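Phosphoribosyl-AMP cyclohydrolase (Medicago truncatula, PDB 7BGM) catalyses the second and third steps of plant histidine biosynthesis, probably hydrolysing phosphoribosyl-ATP to phosphoribosyl-AMP and then opening the adenine ring of that product. Local coordinates at residues Tyr106-Asp111 and Glu119-Ala124; Arg154-Asp159 and Leu201-Val206. All blocks are in the same frame, centred on the assembly; numbering follows the deposited sequence.

Contact 1 (Tyr106-Asp111 and Glu119-Ala124)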
loop_
_atom_site.group_PDB
_atom_site.type_symbol
_atom_site.label_atom_id
_atom_site.label_comp_id
_atom_site.label_asym_id
_atom_site.label_seq_id
_atom_site.Cartn_x
_atom_site.Cartn_y
_atom_site.Cartn_z
ATOM N N TYR A 106 14.110 2.267 2.742
ATOM C CA TYR A 106 14.915 1.350 1.947
ATOM C C TYR A 106 15.995 0.665 2.791
ATOM O O TYR A 106 16.961 0.113 2.231
ATOM C CB TYR A 106 15.550 2.122 0.778
ATOM C CG TYR A 106 16.244 3.363 1.217
ATOM C CD1 TYR A 106 17.537 3.292 1.745
ATOM C CD2 TYR A 106 15.649 4.616 1.062
ATOM C CE1 TYR A 106 18.200 4.420 2.144
ATOM C CE2 TYR A 106 16.305 5.777 1.472
ATOM C CZ TYR A 106 17.591 5.669 2.010
ATOM O OH TYR A 106 18.290 6.777 2.442
ATOM N N THR A 107 15.885 0.703 4.124
ATOM C CA THR A 107 16.908 0.140 4.998
ATOM C C THR A 107 16.315 -1.067 5.723
ATOM O O THR A 107 15.639 -0.919 6.755
ATOM C CB THR A 107 17.389 1.216 5.973
ATOM O OG1 THR A 107 17.936 2.333 5.207
ATOM C CG2 THR A 107 18.471 0.671 6.940
ATOM N N PRO A 108 16.488 -2.280 5.194
ATOM C CA PRO A 108 15.846 -3.458 5.810
ATOM C C PRO A 108 16.697 -3.958 6.959
ATOM O O PRO A 108 17.897 -4.161 6.809
ATOM C CB PRO A 108 15.779 -4.474 4.664
ATOM C CG PRO A 108 16.974 -4.105 3.771
ATOM C CD PRO A 108 17.268 -2.626 3.991
ATOM N N VAL A 109 16.057 -4.147 8.109
ATOM C CA VAL A 109 16.763 -4.516 9.325
ATOM C C VAL A 109 17.140 -5.989 9.319
ATOM O O VAL A 109 18.242 -6.362 9.744
ATOM C CB VAL A 109 15.883 -4.163 10.527
ATOM C CG1 VAL A 109 16.203 -5.089 11.681
ATOM C CG2 VAL A 109 16.032 -2.679 10.863
ATOM N N PHE A 110 16.240 -6.854 8.846
ATOM C CA PHE A 110 16.493 -8.289 8.932
ATOM C C PHE A 110 17.731 -8.711 8.146
ATOM O O PHE A 110 18.299 -9.771 8.430
ATOM C CB PHE A 110 15.265 -9.062 8.452
ATOM C CG PHE A 110 14.106 -9.018 9.414
ATOM C CD1 PHE A 110 14.200 -8.322 10.602
ATOM C CD2 PHE A 110 12.929 -9.697 9.135
ATOM C CE1 PHE A 110 13.132 -8.289 11.494
ATOM C CE2 PHE A 110 11.871 -9.676 10.017
ATOM C CZ PHE A 110 11.967 -8.971 11.198
ATOM N N ASP A 111 18.173 -7.892 7.183
ATOM C CA ASP A 111 19.352 -8.223 6.387
ATOM C C ASP A 111 20.614 -8.263 7.240
ATOM O O ASP A 111 21.471 -9.137 7.052
ATOM C CB ASP A 111 19.518 -7.214 5.249
ATOM C CG ASP A 111 18.689 -7.567 4.023
ATOM O OD1 ASP A 111 18.014 -8.621 4.034
ATOM O OD2 ASP A 111 18.723 -6.790 3.041
ATOM N N GLU A 119 26.068 -5.591 2.740
ATOM C CA GLU A 119 24.846 -4.837 3.004
ATOM C C GLU A 119 24.192 -4.526 1.667
ATOM O O GLU A 119 24.851 -4.525 0.619
ATOM C CB GLU A 119 25.125 -3.535 3.762
ATOM C CG GLU A 119 25.804 -3.724 5.100
ATOM C CD GLU A 119 26.345 -2.429 5.626
ATOM O OE1 GLU A 119 25.569 -1.492 5.795
ATOM O OE2 GLU A 119 27.565 -2.326 5.826
ATOM N N GLY A 120 22.880 -4.288 1.698
ATOM C CA GLY A 120 22.177 -3.948 0.484
ATOM C C GLY A 120 20.850 -3.286 0.780
ATOM O O GLY A 120 19.930 -3.912 1.326
ATOM N N ASN A 121 20.722 -2.018 0.413
ATOM C CA ASN A 121 19.458 -1.333 0.607
ATOM C C ASN A 121 18.442 -1.782 -0.447
ATOM O O ASN A 121 18.788 -2.216 -1.548
ATOM C CB ASN A 121 19.659 0.189 0.563
ATOM C CG ASN A 121 20.269 0.734 1.875
ATOM O OD1 ASN A 121 20.291 0.048 2.898
ATOM N ND2 ASN A 121 20.787 1.939 1.828
ATOM N N LYS A 122 17.178 -1.718 -0.081
ATOM C CA LYS A 122 16.114 -2.060 -1.018
ATOM C C LYS A 122 14.834 -1.425 -0.512
ATOM O O LYS A 122 14.577 -1.427 0.692
ATOM C CB LYS A 122 15.935 -3.576 -1.193
ATOM C CG LYS A 122 15.419 -4.346 -0.008
ATOM C CD LYS A 122 14.638 -5.565 -0.482
ATOM C CE LYS A 122 14.724 -6.741 0.489
ATOM N NZ LYS A 122 14.495 -6.363 1.903
ATOM N N LEU A 123 14.015 -0.907 -1.433
ATOM C CA LEU A 123 12.750 -0.297 -1.032
ATOM C C LEU A 123 11.860 -1.315 -0.330
ATOM O O LEU A 123 11.773 -2.489 -0.726
ATOM C CB LEU A 123 12.009 0.253 -2.253
ATOM C CG LEU A 123 12.591 1.428 -3.064
ATOM C CD1 LEU A 123 11.730 1.558 -4.272
ATOM C CD2 LEU A 123 12.543 2.690 -2.212
ATOM N N ALA A 124 11.183 -0.856 0.715
ATOM C CA ALA A 124 10.047 -1.610 1.246
ATOM C C ALA A 124 8.968 -1.758 0.183
ATOM O O ALA A 124 8.545 -0.765 -0.421
ATOM C CB ALA A 124 9.487 -0.892 2.465
#
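Glu119-Ala124 crosses the end of strand 105-108 steeply, in an antiparallel sense, and Lys122 N bonds to Tyr106 O at 3.0 Å. A CA-H...O contact from Tyr106 CA to Lys122 O, 3.1 Å long, supplements it. In this cyclohydrolase part, strand 105-108 carries the sheet on into the second subunit, Thr107 and Pro108 pairing with an antiparallel strand there, beside the zinc site of Cys97 and Cys104; the returning loop lies against it. Tyr106 CG lies between its own backbone N and carbonyl carbon (chi1 51°), and CD1 and CE1 of the ring present their edge to the Asn121 amide. There ND2 lies near the ring plane, 3.5 Å from CD1, with the amide turned 56° against the ring. The tyrosine also packs on Cys97, while its CB meets Leu123 CD2. Lys122 starts away from the strand, but its long chain bends at chi3 and chi4 and brings NZ within 3.6 Å of Pro108 CB. Proline suits this place: its compact ring offers carbon to the lysine and, through CG, to Gly120 O. An alanine here, without CG and CD, would probably open a gap beside Gly120 O and give Lys122 NZ less carbon to lie on. Asp111, poorly ordered, and Asp76 of the second subunit probably attract Lys122 NZ only weakly, and the backbone bond is the one hydrogen bond between the segments.

Contact 2 (Arg154-Asp159 and Leu201-Val206)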
loop_
_atom_site.group_PDB
_atom_site.type_symbol
_atom_site.label_atom_id
_atom_site.label_comp_id
_atom_site.label_asym_id
_atom_site.label_seq_id
_atom_site.Cartn_x
_atom_site.Cartn_y
_atom_site.Cartn_z
ATOM N N ARG A 154 11.913 -17.513 -18.888
ATOM C CA ARG A 154 11.433 -18.182 -20.097
ATOM C C ARG A 154 10.300 -17.397 -20.753
ATOM O O ARG A 154 10.244 -17.285 -21.983
ATOM C CB ARG A 154 10.959 -19.601 -19.773
ATOM C CG ARG A 154 12.023 -20.557 -19.236
ATOM C CD ARG A 154 11.389 -21.864 -18.734
ATOM N NE ARG A 154 11.117 -22.820 -19.809
ATOM C CZ ARG A 154 9.970 -22.905 -20.483
ATOM N NH1 ARG A 154 8.965 -22.085 -20.211
ATOM N NH2 ARG A 154 9.829 -23.817 -21.440
ATOM N N LEU A 155 9.387 -16.847 -19.946
ATOM C CA LEU A 155 8.252 -16.106 -20.491
ATOM C C LEU A 155 8.677 -14.752 -21.042
ATOM O O LEU A 155 8.117 -14.281 -22.039
ATOM C CB LEU A 155 7.187 -15.925 -19.420
ATOM C CG LEU A 155 6.458 -17.190 -18.968
ATOM C CD1 LEU A 155 5.623 -16.882 -17.739
ATOM C CD2 LEU A 155 5.581 -17.720 -20.081
ATOM N N LEU A 156 9.669 -14.122 -20.416
ATOM C CA LEU A 156 10.172 -12.848 -20.908
ATOM C C LEU A 156 10.823 -12.981 -22.268
ATOM O O LEU A 156 10.902 -11.988 -22.998
ATOM C CB LEU A 156 11.181 -12.263 -19.921
ATOM C CG LEU A 156 10.577 -11.710 -18.643
ATOM C CD1 LEU A 156 11.681 -11.536 -17.584
ATOM C CD2 LEU A 156 9.875 -10.394 -18.937
ATOM N N LEU A 157 11.290 -14.182 -22.614
ATOM C CA LEU A 157 11.996 -14.436 -23.864
ATOM C C LEU A 157 11.163 -15.222 -24.868
ATOM O O LEU A 157 11.723 -15.805 -25.799
ATOM C CB LEU A 157 13.307 -15.179 -23.595
ATOM C CG LEU A 157 14.397 -14.415 -22.841
ATOM C CD1 LEU A 157 15.531 -15.350 -22.513
ATOM C CD2 LEU A 157 14.903 -13.236 -23.658
ATOM N N ASN A 158 9.844 -15.257 -24.709
ATOM C CA ASN A 158 9.014 -15.976 -25.680
ATOM C C ASN A 158 7.613 -15.362 -25.625
ATOM O O ASN A 158 6.735 -15.860 -24.919
ATOM C CB ASN A 158 8.997 -17.468 -25.394
ATOM C CG ASN A 158 8.210 -18.257 -26.433
ATOM O OD1 ASN A 158 7.587 -17.690 -27.333
ATOM N ND2 ASN A 158 8.228 -19.574 -26.299
ATOM N N ASP A 159 7.427 -14.282 -26.395
ATOM C CA ASP A 159 6.154 -13.563 -26.463
ATOM C C ASP A 159 4.974 -14.486 -26.752
ATOM O O ASP A 159 3.865 -14.278 -26.236
ATOM C CB ASP A 159 6.227 -12.495 -27.557
ATOM C CG ASP A 159 7.006 -11.266 -27.133
ATOM O OD1 ASP A 159 7.508 -11.226 -25.990
ATOM O OD2 ASP A 159 7.107 -10.330 -27.957
ATOM N N LEU A 201 3.435 -6.754 -18.789
ATOM C CA LEU A 201 3.691 -5.359 -18.422
ATOM C C LEU A 201 5.184 -5.062 -18.396
ATOM O O LEU A 201 5.623 -3.992 -18.853
ATOM C CB LEU A 201 3.076 -5.035 -17.060
ATOM C CG LEU A 201 1.558 -5.108 -16.918
ATOM C CD1 LEU A 201 1.146 -4.632 -15.526
ATOM C CD2 LEU A 201 0.868 -4.271 -17.995
ATOM N N ALA A 202 5.984 -5.996 -17.870
ATOM C CA ALA A 202 7.430 -5.784 -17.836
ATOM C C ALA A 202 8.009 -5.637 -19.239
ATOM O O ALA A 202 8.864 -4.770 -19.486
ATOM C CB ALA A 202 8.116 -6.931 -17.099
ATOM N N LEU A 203 7.559 -6.476 -20.173
ATOM C CA LEU A 203 8.042 -6.374 -21.550
ATOM C C LEU A 203 7.657 -5.041 -22.200
ATOM O O LEU A 203 8.412 -4.522 -23.042
ATOM C CB LEU A 203 7.520 -7.558 -22.375
ATOM C CG LEU A 203 8.055 -8.938 -21.980
ATOM C CD1 LEU A 203 7.376 -10.059 -22.746
ATOM C CD2 LEU A 203 9.583 -8.987 -22.175
ATOM N N LYS A 204 6.518 -4.458 -21.807
ATOM C CA LYS A 204 6.036 -3.193 -22.362
ATOM C C LYS A 204 6.481 -1.966 -21.569
ATOM O O LYS A 204 6.128 -0.840 -21.948
ATOM C CB LYS A 204 4.504 -3.198 -22.448
ATOM C CG LYS A 204 3.936 -4.279 -23.374
ATOM C CD LYS A 204 4.403 -4.129 -24.848
ATOM C CE LYS A 204 3.914 -2.822 -25.477
ATOM N NZ LYS A 204 4.388 -2.644 -26.922
ATOM N N ASP A 205 7.229 -2.157 -20.482
ATOM C CA ASP A 205 7.748 -1.053 -19.675
ATOM C C ASP A 205 6.605 -0.301 -18.987
ATOM O O ASP A 205 6.639 0.926 -18.855
ATOM C CB ASP A 205 8.614 -0.104 -20.522
ATOM C CG ASP A 205 9.517 0.783 -19.681
ATOM O OD1 ASP A 205 9.729 0.473 -18.489
ATOM O OD2 ASP A 205 10.019 1.799 -20.218
ATOM N N VAL A 206 5.576 -1.040 -18.570
ATOM C CA VAL A 206 4.420 -0.481 -17.861
ATOM C C VAL A 206 4.499 -0.877 -16.395
ATOM O O VAL A 206 4.691 -2.053 -16.070
ATOM C CB VAL A 206 3.088 -0.945 -18.477
ATOM C CG1 VAL A 206 1.934 -0.412 -17.645
ATOM C CG2 VAL A 206 2.991 -0.410 -19.901
#
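Leu201 O accepts two backbone N-H groups, from Val206 N at 3.0 Å and more weakly from Lys204 N, in the final turn that holds Leu203 against Leu156. Asp205 N bonds back to Ala202 O, and Asp205 itself has positive phi (66°), which completes a Schellman motif and turns the chain out of helix 183-204. Leu203 leaves this turn with CG anti to its carbonyl carbon (chi1 -66°), and its branched end crosses that of Leu156. The two CD2 methyls meet at 3.5 Å, a close approach for carbon atoms. Leu203 CD2 also lies 3.4 Å from Leu156 O, near the end of helix 151-156. The other methyl, CD1, comes within 3.5 Å of Asp159 OD1, so the forked leucine touches both a helix end and the first turn of the next helix. Ala202, small enough for a close-packed helix face, adds its CB at 4.3 Å from Leu156 CD2.

The setting is the all-helical fold of the MazG clan, where the short helix 151-156 packs against helix 183-204. Leu155 and Leu156 both rest on Val199 of that long helix, and Leu155 lies beside Trp151 and Tyr195, which both line an AMP site unoccupied here. Leucine suits such a seam, its two methyls reaching in different directions, since the segments meet through methyl groups packed on carbon and on oxygen without hydrogen bonding.

The chain leaves the helix at Leu157; Asn158, at the N-cap, has OD1 weakly bonded to Lys160 N and Leu161 N and so marks the start of helix 159-178. Just past Leu203, where helix 183-204 runs out, Lys204 NZ donates a hydrogen bond to Glu181 O of the second subunit, and Asp205 O receives one from Lys183 NZ of that same subunit.

How the contacts relate
After helix 3-9 the chain builds the mixed sheet of the cyclohydrolase part, with helix 39-48 and a two-stranded sheet between its strands, and reaches strand 105-108. Contact 1 then closes a short loop of seven residues, bringing the chain back beside the strand's end before helix 127-140. Next comes helix 151-156, where contact 2 opens; it closes a much longer loop, almost wholly helical, when helix 183-204 ends. The two loops follow in series, neither enclosing nor crossing the other, and their centres lie about 27 Å apart. Contact 1 ties a strand to the linking loop, contact 2 ties helix to helix in the pyrophosphohydrolase part, and both border the second subunit.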